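Local coordinates for angiopoietin-related protein 4 (Homo sapiens, PDB 6U1U), which mediates, as the full-length protein of which this is the C-terminal fibrinogen-like domain, inactivation of lipoprotein lipase, and so helps regulate triglyceride clearance from the blood, at residues Leu118-Thr121 / Ala122-Gly126. Sequence-based numbering, arbitrary orientation.
Sequences LQLT and APVAG
T121 is the N-cap of the short helix that begins at A122, directly after strand 118-120. Its torsion (chi1 64°) puts OG1 between the backbone N and the carbonyl carbon, facing the N-H of V124 at the helix start. From there OG1 accepts a weak hydrogen bond from V124 N, at 3.4 Å. The same oxygen lies 3.4 Å from V124 CG2 and 3.5 Å from P123 CD, so apolar groups flank it as well. V124 is the third residue of the helix, the usual donor to an N-cap side chain. P123, at the second position, has no N-H that would need a partner. The backbone of T121 takes part too. A125 N donates to T121 O at 2.9 Å, and the bond is almost straight (N-H...O 176°). It is the first i to i+4 bond of the helix, and G126 N to A122 O continues the series.

L120 points toward the helix and crosses V124 at about a right angle. V124 CG1, set anti to the backbone N, meets L120 CD2 at 4.0 Å. A125 CB lies farther off, 4.5 Å from L120 CB.

The strand and helix directions differ by 104°, a sharp turn made at T121. L118 and L120 touch the bound palmitic acid. L120 also rests on V107 and L128, and A122 and A125 touch V133. Strand 118-120 runs between strands 100-109 and 138-140 in the antiparallel sheet of the fibrinogen-like domain, and V124 packs the helix onto F105 of strand 100-109.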
loop_
_atom_site.group_PDB
_atom_site.type_symbol
_atom_site.label_atom_id
_atom_site.label_comp_id
_atom_site.label_asym_id
_atom_site.label_seq_id
_atom_site.Cartn_x
_atom_site.Cartn_y
_atom_site.Cartn_z
ATOM N N LEU A 118 7.592 5.311 -4.404
ATOM C CA LEU A 118 8.190 4.025 -4.093
ATOM C C LEU A 118 9.429 3.909 -4.952
ATOM O O LEU A 118 9.364 4.112 -6.175
ATOM C CB LEU A 118 7.229 2.893 -4.396
ATOM C CG LEU A 118 7.159 1.656 -3.525
ATOM C CD1 LEU A 118 7.101 2.015 -2.045
ATOM C CD2 LEU A 118 5.906 0.901 -3.970
ATOM N N GLN A 119 10.554 3.678 -4.297
ATOM C CA GLN A 119 11.860 3.619 -4.938
ATOM C C GLN A 119 12.320 2.168 -4.929
ATOM O O GLN A 119 12.497 1.577 -3.855
ATOM C CB GLN A 119 12.821 4.544 -4.198
ATOM C CG GLN A 119 12.302 5.994 -4.278
ATOM C CD GLN A 119 12.764 6.888 -3.150
ATOM O OE1 GLN A 119 13.410 6.441 -2.192
ATOM N NE2 GLN A 119 12.409 8.166 -3.241
ATOM N N LEU A 120 12.428 1.614 -6.124
ATOM C CA LEU A 120 12.756 0.196 -6.272
ATOM C C LEU A 120 14.127 0.002 -6.916
ATOM O O LEU A 120 14.417 0.660 -7.858
ATOM C CB LEU A 120 11.670 -0.440 -7.139
ATOM C CG LEU A 120 10.235 -0.250 -6.664
ATOM C CD1 LEU A 120 9.248 -0.876 -7.617
ATOM C CD2 LEU A 120 10.068 -0.847 -5.292
ATOM N N THR A 121 14.896 -0.982 -6.439
ATOM C CA THR A 121 16.096 -1.372 -7.192
ATOM C C THR A 121 15.706 -2.137 -8.453
ATOM O O THR A 121 14.577 -2.568 -8.627
ATOM C CB THR A 121 16.996 -2.260 -6.351
ATOM O OG1 THR A 121 16.281 -3.463 -6.070
ATOM C CG2 THR A 121 17.393 -1.555 -5.069
ATOM N N ALA A 122 16.657 -2.309 -9.376
ATOM C CA ALA A 122 16.302 -3.050 -10.583
ATOM C C ALA A 122 15.904 -4.511 -10.318
ATOM O O ALA A 122 14.922 -4.981 -10.925
ATOM C CB ALA A 122 17.464 -2.948 -11.584
ATOM N N PRO A 123 16.571 -5.261 -9.442
ATOM C CA PRO A 123 16.068 -6.609 -9.130
ATOM C C PRO A 123 14.658 -6.612 -8.552
ATOM O O PRO A 123 13.881 -7.510 -8.877
ATOM C CB PRO A 123 17.089 -7.143 -8.106
ATOM C CG PRO A 123 18.335 -6.350 -8.344
ATOM C CD PRO A 123 17.880 -4.984 -8.815
ATOM N N VAL A 124 14.315 -5.668 -7.666
ATOM C CA VAL A 124 12.961 -5.666 -7.103
ATOM C C VAL A 124 11.927 -5.297 -8.164
ATOM O O VAL A 124 10.852 -5.917 -8.259
ATOM C CB VAL A 124 12.907 -4.735 -5.878
ATOM C CG1 VAL A 124 11.482 -4.570 -5.410
ATOM C CG2 VAL A 124 13.797 -5.309 -4.753
ATOM N N ALA A 125 12.218 -4.281 -8.979
ATOM C CA ALA A 125 11.326 -3.986 -10.090
ATOM C C ALA A 125 11.142 -5.212 -10.960
ATOM O O ALA A 125 10.051 -5.452 -11.500
ATOM C CB ALA A 125 11.872 -2.814 -10.916
ATOM N N GLY A 126 12.202 -6.011 -11.109
ATOM C CA GLY A 126 12.075 -7.246 -11.877
ATOM C C GLY A 126 11.126 -8.239 -11.229
ATOM O O GLY A 126 10.341 -8.903 -11.919
#